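Nisin leader peptide-processing serine protease NisP (Lactococcus lactis subsp. lactis, PDB 4MZD) is a subtilisin-like serine protease that processes the leader peptide of the nisin precursor during antibiotic biosynthesis. Local coordinates at residues I103-P108 and N112-Y117; T169-R174 and D196-I201. One frame throughout, in Å; residues are numbered along the deposited sequence.

Contact 1 of 2, residues I103-P108 and N112-Y117; sequences IMEEHP and NSLGNY
Pro108 and Asn112 are joined through one water, which donates to Pro108 O at 2.8 Å and accepts from Asn112 N at 3.0 Å. The water thus bridges a backbone carbonyl to the backbone amide that leads toward strand 114-115. The direct contact is van der Waals in kind and centres on Leu114, whose two methyls serve different neighbours. Leu114 CD2 meets Ile103 CD1 at 4.1 Å, the two side chains sliding past each other in opposite directions. With CG1 of Ile103 anti to the backbone N (chi1 -158°) and chi2 also extended, the CG1-CD1 arm stretches away from the backbone, and its terminal methyl reaches that of the leucine. The other branch meets Glu105, which crosses Leu114 at about a right angle: Glu105 CG packs on Leu114 CG at 4.1 Å, and Glu105 OE2 comes to 3.7 Å from Leu114 CD1. Glutamate suits this exposed position because its CG methylene can lie against the leucine, together with one carboxylate oxygen, while the residue as a whole remains exposed. Met104 to His107 form a type I beta turn, closed by His107 N to Met104 O at 3.1 Å, which reverses the chain after Ile103. Ile103 and Leu114 both also rest on Ile172 of strand 169-174, and Ile103 further touches Thr149 and Ala152 of helix 147-156. Ile103 thus packs between that helix and strand 169-174 of the central sheet, near but not touching the predicted charge-relay residues Asp100 and His147.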
loop_
_atom_site.group_PDB
_atom_site.type_symbol
_atom_site.label_atom_id
_atom_site.label_comp_id
_atom_site.label_asym_id
_atom_site.label_seq_id
_atom_site.Cartn_x
_atom_site.Cartn_y
_atom_site.Cartn_z
ATOM N N ILE A 103 -5.652 -8.271 10.046
ATOM C CA ILE A 103 -4.745 -7.766 11.062
ATOM C C ILE A 103 -4.722 -8.712 12.247
ATOM O O ILE A 103 -5.679 -9.452 12.476
ATOM C CB ILE A 103 -5.164 -6.341 11.526
ATOM C CG1 ILE A 103 -3.990 -5.568 12.149
ATOM C CG2 ILE A 103 -6.364 -6.405 12.476
ATOM C CD1 ILE A 103 -4.297 -4.106 12.415
ATOM N N MET A 104 -3.615 -8.689 12.980
ATOM C CA MET A 104 -3.531 -9.319 14.287
ATOM C C MET A 104 -3.938 -8.266 15.311
ATOM O O MET A 104 -3.120 -7.425 15.712
ATOM C CB MET A 104 -2.105 -9.794 14.555
ATOM C CG MET A 104 -1.972 -10.580 15.850
ATOM S SD MET A 104 -0.287 -10.582 16.564
ATOM C CE MET A 104 -0.385 -11.979 17.737
ATOM N N GLU A 105 -5.207 -8.292 15.719
ATOM C CA GLU A 105 -5.751 -7.218 16.549
ATOM C C GLU A 105 -5.053 -7.105 17.896
ATOM O O GLU A 105 -5.001 -6.025 18.488
ATOM C CB GLU A 105 -7.259 -7.388 16.768
ATOM C CG GLU A 105 -8.119 -7.108 15.545
ATOM C CD GLU A 105 -9.592 -7.082 15.888
ATOM O OE1 GLU A 105 -10.125 -8.146 16.256
ATOM O OE2 GLU A 105 -10.218 -6.002 15.809
ATOM N N GLU A 106 -4.528 -8.222 18.385
ATOM C CA GLU A 106 -3.929 -8.247 19.705
ATOM C C GLU A 106 -2.455 -7.835 19.701
ATOM O O GLU A 106 -1.813 -7.865 20.744
ATOM C CB GLU A 106 -4.125 -9.625 20.353
ATOM C CG GLU A 106 -3.320 -10.750 19.726
ATOM C CD GLU A 106 -4.064 -11.516 18.636
ATOM O OE1 GLU A 106 -3.789 -12.729 18.500
ATOM O OE2 GLU A 106 -4.900 -10.924 17.909
ATOM N N HIS A 107 -1.908 -7.431 18.559
ATOM C CA HIS A 107 -0.531 -6.963 18.571
ATOM C C HIS A 107 -0.411 -5.783 19.537
ATOM O O HIS A 107 -1.167 -4.824 19.424
ATOM C CB HIS A 107 -0.065 -6.536 17.186
ATOM C CG HIS A 107 1.417 -6.378 17.108
ATOM N ND1 HIS A 107 2.091 -5.398 17.805
ATOM C CD2 HIS A 107 2.362 -7.131 16.494
ATOM C CE1 HIS A 107 3.390 -5.535 17.594
ATOM N NE2 HIS A 107 3.579 -6.578 16.800
ATOM N N PRO A 108 0.535 -5.840 20.493
ATOM C CA PRO A 108 0.576 -4.778 21.506
ATOM C C PRO A 108 0.768 -3.361 20.957
ATOM O O PRO A 108 0.305 -2.421 21.608
ATOM C CB PRO A 108 1.757 -5.186 22.407
ATOM C CG PRO A 108 2.561 -6.132 21.585
ATOM C CD PRO A 108 1.554 -6.872 20.749
ATOM N N ASN A 112 -4.563 -0.647 20.406
ATOM C CA ASN A 112 -5.211 0.605 20.788
ATOM C C ASN A 112 -5.594 1.494 19.609
ATOM O O ASN A 112 -6.226 2.532 19.802
ATOM C CB ASN A 112 -4.337 1.379 21.775
ATOM C CG ASN A 112 -4.292 0.733 23.139
ATOM O OD1 ASN A 112 -5.075 -0.168 23.436
ATOM N ND2 ASN A 112 -3.383 1.204 23.987
ATOM N N SER A 113 -5.225 1.082 18.398
ATOM C CA SER A 113 -5.562 1.823 17.182
ATOM C C SER A 113 -6.792 1.287 16.468
ATOM O O SER A 113 -7.256 1.880 15.491
ATOM C CB SER A 113 -4.405 1.754 16.181
ATOM O OG SER A 113 -3.237 2.345 16.708
ATOM N N LEU A 114 -7.290 0.131 16.885
ATOM C CA LEU A 114 -8.350 -0.508 16.112
ATOM C C LEU A 114 -9.660 0.253 16.202
ATOM O O LEU A 114 -10.134 0.572 17.291
ATOM C CB LEU A 114 -8.567 -1.958 16.552
ATOM C CG LEU A 114 -7.860 -3.050 15.735
ATOM C CD1 LEU A 114 -8.375 -3.131 14.293
ATOM C CD2 LEU A 114 -6.353 -2.852 15.752
ATOM N N GLY A 115 -10.236 0.543 15.044
ATOM C CA GLY A 115 -11.542 1.159 14.974
ATOM C C GLY A 115 -12.652 0.132 15.059
ATOM O O GLY A 115 -12.421 -1.058 15.289
ATOM N N ASN A 116 -13.874 0.596 14.856
ATOM C CA ASN A 116 -15.041 -0.240 15.065
ATOM C C ASN A 116 -15.599 -0.842 13.785
ATOM O O ASN A 116 -16.614 -1.533 13.820
ATOM C CB ASN A 116 -16.131 0.568 15.766
ATOM C CG ASN A 116 -15.734 0.989 17.162
ATOM O OD1 ASN A 116 -14.889 0.362 17.796
ATOM N ND2 ASN A 116 -16.348 2.053 17.653
ATOM N N TYR A 117 -14.940 -0.589 12.660
ATOM C CA TYR A 117 -15.449 -1.047 11.374
ATOM C C TYR A 117 -14.509 -2.062 10.743
ATOM O O TYR A 117 -13.289 -1.903 10.775
ATOM C CB TYR A 117 -15.663 0.136 10.427
ATOM C CG TYR A 117 -16.660 1.132 10.954
ATOM C CD1 TYR A 117 -18.004 1.027 10.642
ATOM C CD2 TYR A 117 -16.258 2.171 11.779
ATOM C CE1 TYR A 117 -18.922 1.935 11.136
ATOM C CE2 TYR A 117 -17.167 3.082 12.280
ATOM C CZ TYR A 117 -18.494 2.961 11.957
ATOM O OH TYR A 117 -19.390 3.879 12.457
HETATM O O HOH W 1 -1.678 -0.481 21.130
#

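Contact 2 of 2, residues T169-R174 and D196-I201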
loop_
_atom_site.group_PDB
_atom_site.type_symbol
_atom_site.label_atom_id
_atom_site.label_comp_id
_atom_site.label_asym_id
_atom_site.label_seq_id
_atom_site.Cartn_x
_atom_site.Cartn_y
_atom_site.Cartn_z
ATOM N N THR A 169 -6.692 5.853 14.142
ATOM C CA THR A 169 -7.646 4.761 14.015
ATOM C C THR A 169 -7.509 4.061 12.671
ATOM O O THR A 169 -7.428 4.712 11.624
ATOM C CB THR A 169 -9.082 5.274 14.199
ATOM O OG1 THR A 169 -9.184 5.906 15.479
ATOM C CG2 THR A 169 -10.079 4.136 14.139
ATOM N N VAL A 170 -7.467 2.733 12.711
ATOM C CA VAL A 170 -7.489 1.931 11.494
ATOM C C VAL A 170 -8.653 0.950 11.516
ATOM O O VAL A 170 -8.948 0.328 12.550
ATOM C CB VAL A 170 -6.158 1.182 11.257
ATOM C CG1 VAL A 170 -5.039 2.182 11.056
ATOM C CG2 VAL A 170 -5.845 0.222 12.392
ATOM N N ASN A 171 -9.321 0.839 10.369
ATOM C CA ASN A 171 -10.391 -0.120 10.165
ATOM C C ASN A 171 -9.930 -1.130 9.120
ATOM O O ASN A 171 -9.167 -0.776 8.225
ATOM C CB ASN A 171 -11.672 0.598 9.746
ATOM C CG ASN A 171 -12.242 1.450 10.865
ATOM O OD1 ASN A 171 -12.453 0.973 11.977
ATOM N ND2 ASN A 171 -12.465 2.719 10.582
ATOM N N ILE A 172 -10.369 -2.378 9.243
ATOM C CA ILE A 172 -9.716 -3.501 8.581
ATOM C C ILE A 172 -10.629 -4.214 7.595
ATOM O O ILE A 172 -11.698 -4.698 7.965
ATOM C CB ILE A 172 -9.246 -4.521 9.637
ATOM C CG1 ILE A 172 -8.414 -3.825 10.720
ATOM C CG2 ILE A 172 -8.515 -5.684 8.990
ATOM C CD1 ILE A 172 -7.193 -3.132 10.200
ATOM N N TYR A 173 -10.169 -4.305 6.346
ATOM C CA TYR A 173 -10.930 -4.926 5.263
ATOM C C TYR A 173 -10.067 -6.019 4.652
ATOM O O TYR A 173 -9.061 -5.738 4.002
ATOM C CB TYR A 173 -11.372 -3.861 4.241
ATOM C CG TYR A 173 -12.159 -2.798 4.960
ATOM C CD1 TYR A 173 -13.502 -2.987 5.256
ATOM C CD2 TYR A 173 -11.540 -1.652 5.440
ATOM C CE1 TYR A 173 -14.211 -2.052 5.989
ATOM C CE2 TYR A 173 -12.245 -0.710 6.175
ATOM C CZ TYR A 173 -13.576 -0.912 6.442
ATOM O OH TYR A 173 -14.266 0.023 7.178
ATOM N N ARG A 174 -10.437 -7.272 4.906
ATOM C CA ARG A 174 -9.597 -8.392 4.509
ATOM C C ARG A 174 -9.949 -8.884 3.112
ATOM O O ARG A 174 -11.095 -9.257 2.846
ATOM C CB ARG A 174 -9.706 -9.539 5.514
ATOM C CG ARG A 174 -8.749 -10.680 5.213
ATOM C CD ARG A 174 -8.542 -11.646 6.363
ATOM N NE ARG A 174 -9.659 -12.558 6.577
ATOM C CZ ARG A 174 -9.810 -13.742 5.984
ATOM N NH1 ARG A 174 -10.858 -14.494 6.290
ATOM N NH2 ARG A 174 -8.922 -14.189 5.112
ATOM N N ASP A 196 -18.038 3.059 5.373
ATOM C CA ASP A 196 -17.756 3.090 6.803
ATOM C C ASP A 196 -17.106 4.404 7.247
ATOM O O ASP A 196 -16.781 4.569 8.422
ATOM C CB ASP A 196 -16.864 1.919 7.210
ATOM C CG ASP A 196 -17.563 0.571 7.137
ATOM O OD1 ASP A 196 -18.810 0.520 7.028
ATOM O OD2 ASP A 196 -16.836 -0.446 7.210
ATOM N N GLY A 197 -16.893 5.324 6.309
ATOM C CA GLY A 197 -16.422 6.656 6.647
ATOM C C GLY A 197 -14.916 6.835 6.739
ATOM O O GLY A 197 -14.452 7.842 7.274
ATOM N N ASN A 198 -14.150 5.881 6.221
ATOM C CA ASN A 198 -12.701 6.025 6.184
ATOM C C ASN A 198 -12.314 7.019 5.109
ATOM O O ASN A 198 -12.445 6.725 3.921
ATOM C CB ASN A 198 -12.035 4.692 5.859
ATOM C CG ASN A 198 -12.283 3.652 6.917
ATOM O OD1 ASN A 198 -11.677 3.686 7.989
ATOM N ND2 ASN A 198 -13.185 2.725 6.631
ATOM N N LYS A 199 -11.804 8.179 5.496
ATOM C CA LYS A 199 -11.503 9.187 4.489
ATOM C C LYS A 199 -10.210 8.912 3.720
ATOM O O LYS A 199 -9.990 9.510 2.664
ATOM C CB LYS A 199 -11.523 10.586 5.092
ATOM C CG LYS A 199 -12.905 10.976 5.632
ATOM C CD LYS A 199 -14.033 10.755 4.610
ATOM C CE LYS A 199 -15.419 10.930 5.243
ATOM N NZ LYS A 199 -16.546 10.664 4.287
ATOM N N VAL A 200 -9.376 8.010 4.238
ATOM C CA VAL A 200 -8.197 7.527 3.534
ATOM C C VAL A 200 -8.275 6.005 3.484
ATOM O O VAL A 200 -8.574 5.364 4.489
ATOM C CB VAL A 200 -6.890 7.976 4.228
ATOM C CG1 VAL A 200 -5.675 7.464 3.466
ATOM C CG2 VAL A 200 -6.854 9.502 4.377
ATOM N N ILE A 201 -8.037 5.446 2.297
ATOM C CA ILE A 201 -8.130 4.011 2.057
ATOM C C ILE A 201 -6.798 3.543 1.474
ATOM O O ILE A 201 -6.351 4.051 0.444
ATOM C CB ILE A 201 -9.295 3.704 1.081
ATOM C CG1 ILE A 201 -10.635 4.144 1.690
ATOM C CG2 ILE A 201 -9.331 2.236 0.717
ATOM C CD1 ILE A 201 -11.808 4.104 0.726
#
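Three side-chain hydrogen bonds join Tyr173 and Asn171 to Asp196 and Asn198; Asp196 is partly exposed, the other three are buried. Two of the bonds use the phenol. Tyr173 OH donates to Asp196 OD2 at 2.6 Å, a short bond in which OD2 lies at the ring edge, in its plane, and offers its anti lone pair. The same hydroxyl accepts from Asn198 ND2 at 3.0 Å, but bent, with an N-H...O angle of 134°; here the amide stands nearly perpendicular to the ring. Tyrosine fits because one hydroxyl can donate one hydrogen bond and accept another. The third bond links two amides: Asn171 ND2 to Asn198 OD1 at 2.9 Å, almost straight at 172°, with the acceptor in the amide plane of Asn171 while the donor is tilted from the carbonyl plane of Asn198. Asn198 CG stands anti to its carbonyl carbon (chi1 -64°), turning the amide toward strand 169-174. Further partners fix both amides: Asn198 OD1 also binds Ser95 OG, its ND2 binds Ala193 O, and Asn171 OD1 accepts from Tyr117 N. In the backbone, Gly197 has the positive phi of a Schellman motif, ending helix 183-195 and letting the chain turn from Asp196 to Asn198. Asp196 OD1 forms a salt bridge with Arg192 of that helix, which should favour the ionised carboxylate as the phenol's acceptor. With donors matched to acceptors at the phenol and both amides, Asn198 has one sensible orientation, and directed bonds tie the helix exit to the preceding strand, alongside packing of Tyr173 on the helix.

From the N terminus, the chain leaves strand 95-100 and contact 1 closes the short loop between 103-108 and 112-117. It is complete before contact 2 begins, so the two follow in series, neither enclosing the other. Contact 2 closes the longer excursion from strand 169-174 through helix 183-195 to strand 200-210, a beta-alpha-beta crossover in which strand 95-100 lies between the two strands in the sheet. Their centres are about 12 Å apart, and strand 169-174 joins them: Gly115 N and Ser113 O make probable hydrogen bonds to Val170 O and Val170 N. Within the subtilisin-like domain, contact 1 ties the loop after strand 95-100 to strand 114-115, and contact 2 ties strand 169-174 to the lead-in to strand 200-210.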